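Local coordinates for AB hydrolase-1 domain-containing protein (Streptococcus mutans, PDB 4L9A) that probably acts as a carboxylesterase of the alpha/beta hydrolase superfamily, cleaving ester bonds in substrates that remain to be defined, at residues N58-I62 with H271-T275; I72-D76 with I103-F109; N79-V85 with Y200-L205. All coordinates share one frame; numbering follows the deposited sequence.

The three contacts tie the central sheet of an alpha/beta hydrolase to a neighbouring helix, a loop and the inserted helices. Contact 1 lies beside strand 111-117, which in this fold leads to the nucleophile elbow; contact 2 packs a helix end on the sheet; contact 3 joins the loop after strand 71-75 to helix 188-206. Their centres are about 20 Å apart for contacts 1 and 2, and likewise for contacts 2 and 3. Contacts 2 and 3 nevertheless touch through Asp76, whose O probably accepts a hydrogen bond from Ser83 OG (2.7 Å) and whose OD2 probably accepts one from Tyr82 N (3.0 Å). Along the chain, both are nested inside the loop closed by contact 1.

Contact 1: residues N58-I62 with H271-T275; sequences NFANI and HWSET
Phe59 and His271 bring the two short helical segments together with their CA atoms 6.4 Å apart, and the backbones stay close as far as Ile62 and Thr275, whose CA atoms lie 5.8 Å apart. A water is lodged between them, donating to Asn58 O and to His271 O while accepting from Asn61 N.

Two ring N-H groups converge on one amide oxygen. Asn58 OD1 accepts from His271 NE2 at 2.8 Å and from Trp272 NE1 at 2.9 Å. The histidine donor stands well above the carbonyl plane, whereas the indole donor is only modestly tilted from it. CG opposite the backbone N (chi1 -169°) carries the amide toward the two rings; its plane stands nearly perpendicular to both, and the bond from its ND2 to Ser48 OG helps fix its rotation. His271 CD2 lies over one face of the Phe59 ring, toward the rim, the two planes inclined at 41°. Farther along, Asn61 ND2 donates to Trp272 O at 2.9 Å, in the carbonyl plane and on a lone pair, and also to His185 O. Thr275 CG2 packs against both Asn61 CB and Ile62 CG1, while its OG1 turns to Lys65.

Phe59 and Ile62 also touch Cys115 of strand 111-117, so the contact ties the segment after strand 43-47 to the helix that follows the last strand, close to where the alpha/beta hydrolase fold places its nucleophile elbow.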
ATOM      1  N   ASN A  58       2.262  -0.564   9.597  1.00 24.09           N
ATOM      2  CA  ASN A  58       1.141  -1.135   8.855  1.00 17.91           C
ATOM      3  C   ASN A  58       1.490  -2.530   8.321  1.00 26.25           C
ATOM      4  O   ASN A  58       0.682  -3.454   8.396  1.00 25.76           O
ATOM      5  CB  ASN A  58       0.776  -0.169   7.706  1.00 17.80           C
ATOM      6  CG  ASN A  58      -0.548  -0.516   7.014  1.00 23.15           C
ATOM      7  OD1 ASN A  58      -1.388  -1.220   7.563  1.00 20.61           O
ATOM      8  ND2 ASN A  58      -0.734   0.003   5.800  1.00 23.69           N
ATOM      9  N   PHE A  59       2.719  -2.682   7.829  1.00 25.00           N
ATOM     10  CA  PHE A  59       3.160  -3.912   7.181  1.00 22.93           C
ATOM     11  C   PHE A  59       4.076  -4.772   8.055  1.00 28.02           C
ATOM     12  O   PHE A  59       4.781  -5.644   7.549  1.00 31.99           O
ATOM     13  CB  PHE A  59       3.861  -3.576   5.861  1.00 22.33           C
ATOM     14  CG  PHE A  59       2.912  -3.213   4.748  1.00 23.02           C
ATOM     15  CD1 PHE A  59       2.302  -4.212   3.989  1.00 24.22           C
ATOM     16  CD2 PHE A  59       2.642  -1.886   4.449  1.00 24.71           C
ATOM     17  CE1 PHE A  59       1.415  -3.885   2.958  1.00 20.63           C
ATOM     18  CE2 PHE A  59       1.758  -1.548   3.415  1.00 26.45           C
ATOM     19  CZ  PHE A  59       1.147  -2.548   2.674  1.00 24.41           C
ATOM     20  N   ALA A  60       4.051  -4.541   9.363  1.00 25.69           N
ATOM     21  CA  ALA A  60       4.975  -5.216  10.277  1.00 31.35           C
ATOM     22  C   ALA A  60       4.966  -6.740  10.153  1.00 33.40           C
ATOM     23  O   ALA A  60       6.022  -7.385  10.178  1.00 31.84           O
ATOM     24  CB  ALA A  60       4.698  -4.794  11.728  1.00 31.40           C
ATOM     25  N   ASN A  61       3.773  -7.312  10.022  1.00 31.36           N
ATOM     26  CA  ASN A  61       3.621  -8.761   9.918  1.00 35.70           C
ATOM     27  C   ASN A  61       4.212  -9.368   8.640  1.00 35.57           C
ATOM     28  O   ASN A  61       4.478 -10.569   8.585  1.00 39.40           O
ATOM     29  CB  ASN A  61       2.148  -9.164  10.059  1.00 29.30           C
ATOM     30  CG  ASN A  61       1.621  -8.982  11.476  1.00 38.66           C
ATOM     31  OD1 ASN A  61       2.395  -8.866  12.434  1.00 35.97           O
ATOM     32  ND2 ASN A  61       0.296  -8.967  11.619  1.00 34.69           N
ATOM     33  N   ILE A  62       4.402  -8.552   7.606  1.00 24.59           N
ATOM     34  CA  ILE A  62       5.119  -9.031   6.420  1.00 25.63           C
ATOM     35  C   ILE A  62       6.630  -8.769   6.554  1.00 27.16           C
ATOM     36  O   ILE A  62       7.464  -9.661   6.334  1.00 28.01           O
ATOM     37  CB  ILE A  62       4.575  -8.400   5.124  1.00 26.62           C
ATOM     38  CG1 ILE A  62       3.130  -8.876   4.873  1.00 25.10           C
ATOM     39  CG2 ILE A  62       5.473  -8.784   3.949  1.00 28.69           C
ATOM     40  CD1 ILE A  62       2.431  -8.195   3.687  1.00 26.24           C
ATOM     41  N   HIS A 271      -2.967  -7.744   4.565  1.00 24.58           N
ATOM     42  CA  HIS A 271      -1.568  -7.589   4.974  1.00 29.72           C
ATOM     43  C   HIS A 271      -1.384  -7.662   6.483  1.00 23.74           C
ATOM     44  O   HIS A 271      -0.267  -7.836   6.959  1.00 26.52           O
ATOM     45  CB  HIS A 271      -0.968  -6.287   4.448  1.00 25.70           C
ATOM     46  CG  HIS A 271      -1.685  -5.064   4.918  1.00 24.85           C
ATOM     47  ND1 HIS A 271      -3.011  -4.829   4.635  1.00 26.21           N
ATOM     48  CD2 HIS A 271      -1.259  -4.006   5.649  1.00 21.72           C
ATOM     49  CE1 HIS A 271      -3.376  -3.677   5.171  1.00 28.62           C
ATOM     50  NE2 HIS A 271      -2.332  -3.159   5.793  1.00 26.64           N
ATOM     51  N   TRP A 272      -2.475  -7.539   7.232  1.00 23.33           N
ATOM     52  CA  TRP A 272      -2.434  -7.779   8.670  1.00 21.42           C
ATOM     53  C   TRP A 272      -2.639  -9.243   9.046  1.00 26.89           C
ATOM     54  O   TRP A 272      -1.967  -9.760   9.942  1.00 29.88           O
ATOM     55  CB  TRP A 272      -3.525  -6.977   9.371  1.00 25.44           C
ATOM     56  CG  TRP A 272      -3.311  -5.499   9.358  1.00 26.46           C
ATOM     57  CD1 TRP A 272      -2.240  -4.819   8.842  1.00 19.42           C
ATOM     58  CD2 TRP A 272      -4.201  -4.509   9.889  1.00 28.03           C
ATOM     59  NE1 TRP A 272      -2.415  -3.465   9.016  1.00 25.10           N
ATOM     60  CE2 TRP A 272      -3.608  -3.248   9.656  1.00 23.57           C
ATOM     61  CE3 TRP A 272      -5.447  -4.570  10.536  1.00 26.66           C
ATOM     62  CZ2 TRP A 272      -4.212  -2.052  10.064  1.00 22.58           C
ATOM     63  CZ3 TRP A 272      -6.040  -3.382  10.943  1.00 29.99           C
ATOM     64  CH2 TRP A 272      -5.424  -2.139  10.695  1.00 22.73           C
ATOM     65  N   SER A 273      -3.591  -9.896   8.378  1.00 30.07           N
ATOM     66  CA  SER A 273      -4.118 -11.181   8.844  1.00 38.04           C
ATOM     67  C   SER A 273      -3.689 -12.414   8.033  1.00 40.06           C
ATOM     68  O   SER A 273      -3.826 -13.552   8.499  1.00 38.08           O
ATOM     69  CB  SER A 273      -5.654 -11.125   8.863  1.00 34.59           C
ATOM     70  OG  SER A 273      -6.153 -10.847   7.561  1.00 28.79           O
ATOM     71  N   GLU A 274      -3.200 -12.213   6.814  1.00 33.24           N
ATOM     72  CA  GLU A 274      -2.938 -13.365   5.949  1.00 26.55           C
ATOM     73  C   GLU A 274      -1.465 -13.511   5.569  1.00 25.64           C
ATOM     74  O   GLU A 274      -1.146 -13.981   4.472  1.00 31.38           O
ATOM     75  CB  GLU A 274      -3.826 -13.295   4.698  1.00 25.46           C
ATOM     76  CG  GLU A 274      -5.327 -13.257   4.997  1.00 28.75           C
ATOM     77  CD  GLU A 274      -5.808 -14.478   5.761  1.00 42.47           C
ATOM     78  OE1 GLU A 274      -5.266 -15.581   5.538  1.00 45.82           O
ATOM     79  OE2 GLU A 274      -6.727 -14.334   6.597  1.00 55.36           O
ATOM     80  N   THR A 275      -0.567 -13.144   6.485  1.00 29.02           N
ATOM     81  CA  THR A 275       0.851 -13.013   6.137  1.00 29.18           C
ATOM     82  C   THR A 275       1.584 -14.349   5.987  1.00 31.75           C
ATOM     83  O   THR A 275       2.599 -14.432   5.298  1.00 39.04           O
ATOM     84  CB  THR A 275       1.610 -12.046   7.098  1.00 28.73           C
ATOM     85  OG1 THR A 275       1.583 -12.561   8.435  1.00 30.31           O
ATOM     86  CG2 THR A 275       0.964 -10.698   7.083  1.00 24.92           C
TER
HETATM   87  O   HOH W   1       1.328  -6.309   8.738  1.00 25.32           O

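Contact 2: residues I72-D76 with I103-F109; sequences ILTID and IFEHFKF
Leu73 is the first residue of the strand to meet the helix end, and it does so with both methyl groups. Its CG stands opposite the backbone N (chi1 174°), which sends the branched tip across the gap between strand and helix, where the CA atoms of Leu73 and Phe104 are 8.8 Å apart. The two methyls divide the work. Leu73 CD1 meets Phe107 CE2 at 3.7 Å. Leu73 CD2 is shared among three side chains: Ile103 CG2 at 4.0 Å, Phe104 CD1 at 4.1 Å and Phe109 CE1 at 4.1 Å. One leucine thus fills the angle between the last turn of the helix and the chain that leaves it, and two of the rings that receive it also pack on each other, with Phe109 CZ placed over one face of the Phe104 ring, toward its rim.

Two residues on, Ile75 points the same way and meets Ile103 tip to tip. The match is reciprocal: Ile75 CG2 approaches Ile103 CD1 at 4.1 Å, and Ile75 CD1 approaches Ile103 CG2, also at 4.1 Å. Every contact across this interface is apolar, and no hydrogen bond links the two segments. The backbone carbonyls of Phe104, Phe107 and Phe109 are instead gathered by Lys133 NZ, and the same lysine makes a cation-pi contact with the Phe109 ring.

Strand 71-75 runs between antiparallel strand 33-38 and parallel strand 43-47, whose Val45 and Cys43 touch Phe104 and Phe109. Helix 93-106 covers this part of the sheet in the crossover from strand 71-75 to strand 111-117, which passes over strand 43-47. Ile75 and Ile103 both touch Ile33 of strand 33-38, Ile103 also reaches Val26 of strand 22-26, and Phe107 stacks on His37.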
ATOM      1  N   ILE A  72      14.416  -3.525   2.488  1.00 33.18           N
ATOM      2  CA  ILE A  72      13.102  -3.012   2.851  1.00 32.97           C
ATOM      3  C   ILE A  72      13.088  -1.508   2.605  1.00 34.98           C
ATOM      4  O   ILE A  72      14.032  -0.813   2.959  1.00 30.41           O
ATOM      5  CB  ILE A  72      12.779  -3.265   4.350  1.00 28.97           C
ATOM      6  CG1 ILE A  72      12.869  -4.752   4.698  1.00 34.51           C
ATOM      7  CG2 ILE A  72      11.415  -2.701   4.709  1.00 24.04           C
ATOM      8  CD1 ILE A  72      11.791  -5.627   4.017  1.00 29.21           C
ATOM      9  N   LEU A  73      12.024  -1.008   1.992  1.00 26.77           N
ATOM     10  CA  LEU A  73      11.787   0.430   1.932  1.00 26.95           C
ATOM     11  C   LEU A  73      10.319   0.679   2.166  1.00 29.55           C
ATOM     12  O   LEU A  73       9.483   0.266   1.366  1.00 23.94           O
ATOM     13  CB  LEU A  73      12.189   1.011   0.567  1.00 23.67           C
ATOM     14  CG  LEU A  73      11.866   2.483   0.318  1.00 27.77           C
ATOM     15  CD1 LEU A  73      12.555   3.422   1.359  1.00 23.09           C
ATOM     16  CD2 LEU A  73      12.294   2.864  -1.094  1.00 34.86           C
ATOM     17  N   THR A  74       9.995   1.343   3.266  1.00 25.45           N
ATOM     18  CA  THR A  74       8.621   1.760   3.479  1.00 26.83           C
ATOM     19  C   THR A  74       8.523   3.260   3.267  1.00 24.77           C
ATOM     20  O   THR A  74       9.457   4.016   3.594  1.00 22.81           O
ATOM     21  CB  THR A  74       8.109   1.379   4.877  1.00 22.51           C
ATOM     22  OG1 THR A  74       8.753   2.191   5.866  1.00 24.39           O
ATOM     23  CG2 THR A  74       8.377  -0.109   5.175  1.00 22.00           C
ATOM     24  N   ILE A  75       7.384   3.690   2.737  1.00 22.12           N
ATOM     25  CA  ILE A  75       7.147   5.087   2.413  1.00 21.73           C
ATOM     26  C   ILE A  75       5.784   5.545   2.939  1.00 24.16           C
ATOM     27  O   ILE A  75       4.757   4.916   2.649  1.00 23.61           O
ATOM     28  CB  ILE A  75       7.193   5.307   0.879  1.00 28.46           C
ATOM     29  CG1 ILE A  75       8.550   4.873   0.315  1.00 28.65           C
ATOM     30  CG2 ILE A  75       6.911   6.766   0.529  1.00 27.02           C
ATOM     31  CD1 ILE A  75       8.627   4.936  -1.214  1.00 24.98           C
ATOM     32  N   ASP A  76       5.771   6.630   3.713  1.00 21.06           N
ATOM     33  CA  ASP A  76       4.519   7.218   4.197  1.00 16.33           C
ATOM     34  C   ASP A  76       4.052   8.339   3.261  1.00 24.45           C
ATOM     35  O   ASP A  76       4.794   9.275   2.994  1.00 23.31           O
ATOM     36  CB  ASP A  76       4.675   7.783   5.616  1.00 20.62           C
ATOM     37  CG  ASP A  76       4.857   6.698   6.672  1.00 22.13           C
ATOM     38  OD1 ASP A  76       5.102   5.524   6.292  1.00 19.68           O
ATOM     39  OD2 ASP A  76       4.779   7.022   7.881  1.00 21.50           O
ATOM     40  N   ILE A 103      12.889   8.973  -4.238  1.00 32.38           N
ATOM     41  CA  ILE A 103      13.206   8.158  -3.078  1.00 30.52           C
ATOM     42  C   ILE A 103      13.908   6.880  -3.530  1.00 33.11           C
ATOM     43  O   ILE A 103      14.886   6.462  -2.918  1.00 31.58           O
ATOM     44  CB  ILE A 103      11.950   7.861  -2.231  1.00 32.30           C
ATOM     45  CG1 ILE A 103      11.384   9.170  -1.665  1.00 25.70           C
ATOM     46  CG2 ILE A 103      12.277   6.897  -1.099  1.00 28.94           C
ATOM     47  CD1 ILE A 103      10.063   9.037  -0.905  1.00 20.67           C
ATOM     48  N   PHE A 104      13.436   6.272  -4.621  1.00 29.42           N
ATOM     49  CA  PHE A 104      14.112   5.090  -5.143  1.00 29.85           C
ATOM     50  C   PHE A 104      15.581   5.418  -5.436  1.00 38.44           C
ATOM     51  O   PHE A 104      16.477   4.658  -5.077  1.00 39.14           O
ATOM     52  CB  PHE A 104      13.447   4.559  -6.421  1.00 33.70           C
ATOM     53  CG  PHE A 104      12.303   3.596  -6.172  1.00 36.89           C
ATOM     54  CD1 PHE A 104      11.485   3.731  -5.061  1.00 34.52           C
ATOM     55  CD2 PHE A 104      12.059   2.547  -7.055  1.00 42.27           C
ATOM     56  CE1 PHE A 104      10.438   2.847  -4.830  1.00 32.52           C
ATOM     57  CE2 PHE A 104      11.017   1.657  -6.829  1.00 37.20           C
ATOM     58  CZ  PHE A 104      10.203   1.810  -5.714  1.00 36.90           C
ATOM     59  N   GLU A 105      15.816   6.544  -6.102  1.00 37.87           N
ATOM     60  CA  GLU A 105      17.176   6.919  -6.512  1.00 43.48           C
ATOM     61  C   GLU A 105      18.072   7.251  -5.319  1.00 39.46           C
ATOM     62  O   GLU A 105      19.296   7.228  -5.424  1.00 39.75           O
ATOM     63  CB  GLU A 105      17.152   8.101  -7.489  1.00 54.89           C
ATOM     64  CG  GLU A 105      16.365   7.834  -8.766  1.00 72.07           C
ATOM     65  CD  GLU A 105      16.788   6.551  -9.463  1.00 81.52           C
ATOM     66  OE1 GLU A 105      17.992   6.417  -9.785  1.00 86.31           O
ATOM     67  OE2 GLU A 105      15.916   5.677  -9.682  1.00 76.54           O
ATOM     68  N   HIS A 106      17.450   7.558  -4.189  1.00 41.09           N
ATOM     69  CA  HIS A 106      18.171   7.895  -2.971  1.00 38.92           C
ATOM     70  C   HIS A 106      18.882   6.684  -2.367  1.00 45.73           C
ATOM     71  O   HIS A 106      19.874   6.840  -1.656  1.00 45.31           O
ATOM     72  CB  HIS A 106      17.200   8.500  -1.959  1.00 32.10           C
ATOM     73  CG  HIS A 106      17.853   9.046  -0.724  1.00 39.36           C
ATOM     74  ND1 HIS A 106      18.587  10.215  -0.722  1.00 43.07           N
ATOM     75  CD2 HIS A 106      17.846   8.604   0.557  1.00 37.73           C
ATOM     76  CE1 HIS A 106      19.014  10.461   0.505  1.00 44.37           C
ATOM     77  NE2 HIS A 106      18.572   9.503   1.301  1.00 38.69           N
ATOM     78  N   PHE A 107      18.386   5.479  -2.654  1.00 41.41           N
ATOM     79  CA  PHE A 107      18.968   4.260  -2.075  1.00 36.26           C
ATOM     80  C   PHE A 107      19.646   3.349  -3.098  1.00 44.30           C
ATOM     81  O   PHE A 107      19.485   3.535  -4.304  1.00 46.87           O
ATOM     82  CB  PHE A 107      17.917   3.476  -1.291  1.00 31.17           C
ATOM     83  CG  PHE A 107      17.348   4.225  -0.128  1.00 34.84           C
ATOM     84  CD1 PHE A 107      18.073   4.355   1.049  1.00 42.83           C
ATOM     85  CD2 PHE A 107      16.093   4.799  -0.202  1.00 37.36           C
ATOM     86  CE1 PHE A 107      17.552   5.047   2.134  1.00 40.92           C
ATOM     87  CE2 PHE A 107      15.564   5.495   0.877  1.00 38.63           C
ATOM     88  CZ  PHE A 107      16.308   5.625   2.049  1.00 36.14           C
ATOM     89  N   LYS A 108      20.385   2.354  -2.604  1.00 41.56           N
ATOM     90  CA  LYS A 108      21.308   1.582  -3.444  1.00 42.87           C
ATOM     91  C   LYS A 108      20.695   0.417  -4.236  1.00 45.20           C
ATOM     92  O   LYS A 108      21.242   0.012  -5.263  1.00 47.00           O
ATOM     93  CB  LYS A 108      22.499   1.075  -2.614  1.00 42.22           C
ATOM     94  CG  LYS A 108      23.417   2.175  -2.087  1.00 50.73           C
ATOM     95  CD  LYS A 108      24.468   1.610  -1.134  1.00 59.39           C
ATOM     96  CE  LYS A 108      25.676   2.538  -1.013  1.00 65.46           C
ATOM     97  NZ  LYS A 108      25.274   3.909  -0.594  1.00 62.51           N
ATOM     98  N   PHE A 109      19.578  -0.133  -3.762  1.00 43.67           N
ATOM     99  CA  PHE A 109      19.014  -1.330  -4.394  1.00 47.38           C
ATOM    100  C   PHE A 109      18.879  -1.172  -5.907  1.00 38.62           C
ATOM    101  O   PHE A 109      18.536  -0.099  -6.397  1.00 43.22           O
ATOM    102  CB  PHE A 109      17.677  -1.726  -3.758  1.00 45.72           C
ATOM    103  CG  PHE A 109      16.553  -0.756  -4.014  1.00 39.73           C
ATOM    104  CD1 PHE A 109      16.318   0.303  -3.148  1.00 35.75           C
ATOM    105  CD2 PHE A 109      15.698  -0.933  -5.096  1.00 43.36           C
ATOM    106  CE1 PHE A 109      15.256   1.186  -3.369  1.00 34.15           C
ATOM    107  CE2 PHE A 109      14.640  -0.059  -5.328  1.00 33.73           C
ATOM    108  CZ  PHE A 109      14.418   1.008  -4.456  1.00 36.01           C
TER

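Contact 3: residues N79-V85 with Y200-L205; sequences NSGYSPV and YCQRQL
Tyr82 O and Tyr200 OH grip one water between them: it donates to the carbonyl at 2.6 Å and lies 2.7 Å from the hydroxyl. Beside this bridge the two tyrosine rings meet obliquely, planes at 41°, with Tyr82 CD1 poised 3.3 Å from Tyr200 CD1 over one face of the Tyr200 ring. The side-chain amide of Gln204, its chain folded back at chi2, brings NE2 over the opposite face, while Gly81 O lies at the ring edge, in plane.

Gly81 takes up a positive phi in a type II' turn closed by Ser83 N donating to Ser80 O. The turn belongs to the loop after strand 71-75, and helix 188-206 to the helices inserted between strands 134-141 and 235-239, the place where alpha/beta hydrolases commonly carry a cap over the core.

Cys201 points SG between Asn79 O, at 3.4 Å, and Ser80 CA, at 3.5 Å, and its CB touches Gly81 O. One turn later Leu205 CD2 packs on Val85 CG1 at 3.7 Å and on the side chain of Asn79, whose ND2 bonds to Ile216 O and Ser86 O. Val85 CG1 also meets Gln204 CB at 3.7 Å.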
ATOM      1  N   ASN A  79       0.340  13.464   4.760  1.00 19.94           N
ATOM      2  CA  ASN A  79      -0.839  13.376   5.621  1.00 29.10           C
ATOM      3  C   ASN A  79      -1.118  11.982   6.187  1.00 26.24           C
ATOM      4  O   ASN A  79      -2.263  11.650   6.539  1.00 22.61           O
ATOM      5  CB  ASN A  79      -2.080  13.878   4.884  1.00 24.85           C
ATOM      6  CG  ASN A  79      -1.974  15.339   4.499  1.00 24.38           C
ATOM      7  OD1 ASN A  79      -1.485  16.171   5.272  1.00 26.31           O
ATOM      8  ND2 ASN A  79      -2.443  15.663   3.299  1.00 22.92           N
ATOM      9  N   SER A  80      -0.083  11.163   6.273  1.00 18.48           N
ATOM     10  CA  SER A  80      -0.229   9.859   6.902  1.00 19.50           C
ATOM     11  C   SER A  80       0.997   9.494   7.709  1.00 20.75           C
ATOM     12  O   SER A  80       2.108   9.928   7.395  1.00 23.59           O
ATOM     13  CB  SER A  80      -0.465   8.779   5.843  1.00 31.83           C
ATOM     14  OG  SER A  80       0.761   8.407   5.254  1.00 36.77           O
ATOM     15  N   GLY A  81       0.803   8.673   8.733  1.00 20.02           N
ATOM     16  CA  GLY A  81       1.929   8.170   9.488  1.00 15.71           C
ATOM     17  C   GLY A  81       2.801   9.320   9.960  1.00 22.10           C
ATOM     18  O   GLY A  81       2.300  10.280  10.535  1.00 18.88           O
ATOM     19  N   TYR A  82       4.103   9.238   9.710  1.00 20.55           N
ATOM     20  CA  TYR A  82       4.992  10.279  10.201  1.00 21.41           C
ATOM     21  C   TYR A  82       5.440  11.226   9.092  1.00 22.59           C
ATOM     22  O   TYR A  82       6.292  12.080   9.322  1.00 22.83           O
ATOM     23  CB  TYR A  82       6.199   9.679  10.933  1.00 24.57           C
ATOM     24  CG  TYR A  82       5.823   8.886  12.168  1.00 29.27           C
ATOM     25  CD1 TYR A  82       5.554   9.524  13.379  1.00 26.02           C
ATOM     26  CD2 TYR A  82       5.746   7.501  12.126  1.00 23.70           C
ATOM     27  CE1 TYR A  82       5.206   8.799  14.508  1.00 30.73           C
ATOM     28  CE2 TYR A  82       5.406   6.770  13.256  1.00 27.59           C
ATOM     29  CZ  TYR A  82       5.131   7.422  14.440  1.00 26.31           C
ATOM     30  OH  TYR A  82       4.783   6.683  15.562  1.00 23.48           O
ATOM     31  N   SER A  83       4.895  11.084   7.886  1.00 20.95           N
ATOM     32  CA  SER A  83       5.172  12.109   6.875  1.00 18.92           C
ATOM     33  C   SER A  83       4.481  13.408   7.272  1.00 22.69           C
ATOM     34  O   SER A  83       3.542  13.394   8.063  1.00 23.41           O
ATOM     35  CB  SER A  83       4.762  11.662   5.474  1.00 17.89           C
ATOM     36  OG  SER A  83       5.778  10.844   4.900  1.00 20.54           O
ATOM     37  N   PRO A  84       4.953  14.543   6.737  1.00 21.23           N
ATOM     38  CA  PRO A  84       4.364  15.823   7.142  1.00 22.27           C
ATOM     39  C   PRO A  84       2.919  15.980   6.662  1.00 26.06           C
ATOM     40  O   PRO A  84       2.485  15.340   5.683  1.00 21.22           O
ATOM     41  CB  PRO A  84       5.258  16.861   6.444  1.00 20.77           C
ATOM     42  CG  PRO A  84       6.555  16.145   6.167  1.00 19.58           C
ATOM     43  CD  PRO A  84       6.112  14.723   5.846  1.00 18.75           C
ATOM     44  N   VAL A  85       2.162  16.817   7.359  1.00 21.24           N
ATOM     45  CA  VAL A  85       0.865  17.216   6.837  1.00 23.06           C
ATOM     46  C   VAL A  85       1.040  18.443   5.943  1.00 27.59           C
ATOM     47  O   VAL A  85       1.855  19.328   6.228  1.00 27.39           O
ATOM     48  CB  VAL A  85      -0.182  17.469   7.943  1.00 25.78           C
ATOM     49  CG1 VAL A  85      -0.395  16.202   8.783  1.00 21.57           C
ATOM     50  CG2 VAL A  85       0.227  18.624   8.820  1.00 27.97           C
ATOM     51  N   TYR A 200      -0.395  10.133  16.174  1.00 30.07           N
ATOM     52  CA  TYR A 200       0.535  11.221  15.889  1.00 32.96           C
ATOM     53  C   TYR A 200       0.057  11.931  14.630  1.00 32.11           C
ATOM     54  O   TYR A 200      -0.050  13.150  14.597  1.00 30.61           O
ATOM     55  CB  TYR A 200       1.941  10.675  15.681  1.00 33.82           C
ATOM     56  CG  TYR A 200       2.910  11.657  15.063  1.00 33.23           C
ATOM     57  CD1 TYR A 200       3.068  11.733  13.682  1.00 31.38           C
ATOM     58  CD2 TYR A 200       3.675  12.504  15.862  1.00 41.97           C
ATOM     59  CE1 TYR A 200       3.958  12.622  13.112  1.00 32.42           C
ATOM     60  CE2 TYR A 200       4.567  13.402  15.306  1.00 39.71           C
ATOM     61  CZ  TYR A 200       4.708  13.456  13.937  1.00 37.23           C
ATOM     62  OH  TYR A 200       5.593  14.348  13.387  1.00 34.55           O
ATOM     63  N   CYS A 201      -0.243  11.150  13.598  1.00 23.12           N
ATOM     64  CA  CYS A 201      -0.768  11.703  12.354  1.00 22.56           C
ATOM     65  C   CYS A 201      -2.041  12.540  12.582  1.00 26.24           C
ATOM     66  O   CYS A 201      -2.149  13.683  12.116  1.00 25.85           O
ATOM     67  CB  CYS A 201      -1.064  10.572  11.364  1.00 20.02           C
ATOM     68  SG  CYS A 201      -1.724  11.174   9.812  1.00 24.22           S
ATOM     69  N   GLN A 202      -3.011  11.973  13.293  1.00 26.07           N
ATOM     70  CA  GLN A 202      -4.267  12.684  13.533  1.00 23.16           C
ATOM     71  C   GLN A 202      -4.047  13.976  14.309  1.00 26.28           C
ATOM     72  O   GLN A 202      -4.698  14.993  14.057  1.00 28.13           O
ATOM     73  CB  GLN A 202      -5.264  11.803  14.284  1.00 26.05           C
ATOM     74  CG  GLN A 202      -6.541  12.559  14.699  1.00 33.31           C
ATOM     75  CD  GLN A 202      -7.429  12.891  13.503  1.00 40.64           C
ATOM     76  OE1 GLN A 202      -7.364  13.989  12.938  1.00 36.85           O
ATOM     77  NE2 GLN A 202      -8.260  11.935  13.111  1.00 34.50           N
ATOM     78  N   ARG A 203      -3.125  13.930  15.259  1.00 24.05           N
ATOM     79  CA  ARG A 203      -2.770  15.122  16.009  1.00 25.76           C
ATOM     80  C   ARG A 203      -2.251  16.223  15.073  1.00 32.49           C
ATOM     81  O   ARG A 203      -2.714  17.363  15.137  1.00 31.71           O
ATOM     82  CB  ARG A 203      -1.742  14.771  17.081  1.00 34.78           C
ATOM     83  CG  ARG A 203      -1.284  15.948  17.924  1.00 54.95           C
ATOM     84  CD  ARG A 203      -0.515  15.482  19.156  1.00 68.56           C
ATOM     85  NE  ARG A 203       0.597  14.574  18.850  1.00 76.11           N
ATOM     86  CZ  ARG A 203       0.574  13.255  19.049  1.00 78.73           C
ATOM     87  NH1 ARG A 203      -0.507  12.671  19.554  1.00 80.93           N
ATOM     88  NH2 ARG A 203       1.635  12.517  18.744  1.00 75.78           N
ATOM     89  N   GLN A 204      -1.293  15.893  14.209  1.00 29.36           N
ATOM     90  CA  GLN A 204      -0.793  16.879  13.252  1.00 32.92           C
ATOM     91  C   GLN A 204      -1.923  17.353  12.315  1.00 29.01           C
ATOM     92  O   GLN A 204      -2.020  18.533  11.986  1.00 26.80           O
ATOM     93  CB  GLN A 204       0.380  16.314  12.430  1.00 31.68           C
ATOM     94  CG  GLN A 204       1.465  15.608  13.250  1.00 36.64           C
ATOM     95  CD  GLN A 204       2.021  16.467  14.381  1.00 47.32           C
ATOM     96  OE1 GLN A 204       2.291  17.658  14.203  1.00 39.22           O
ATOM     97  NE2 GLN A 204       2.187  15.860  15.557  1.00 51.00           N
ATOM     98  N   LEU A 205      -2.778  16.432  11.889  1.00 26.52           N
ATOM     99  CA  LEU A 205      -3.885  16.786  11.002  1.00 25.04           C
ATOM    100  C   LEU A 205      -4.884  17.738  11.634  1.00 28.95           C
ATOM    101  O   LEU A 205      -5.549  18.490  10.928  1.00 30.73           O
ATOM    102  CB  LEU A 205      -4.600  15.538  10.485  1.00 26.77           C
ATOM    103  CG  LEU A 205      -3.880  14.839   9.329  1.00 25.80           C
ATOM    104  CD1 LEU A 205      -4.475  13.440   9.115  1.00 22.60           C
ATOM    105  CD2 LEU A 205      -3.970  15.658   8.050  1.00 25.28           C
TER
HETATM  106  O   HOH W   2       5.903  14.254  10.739  1.00 30.36           O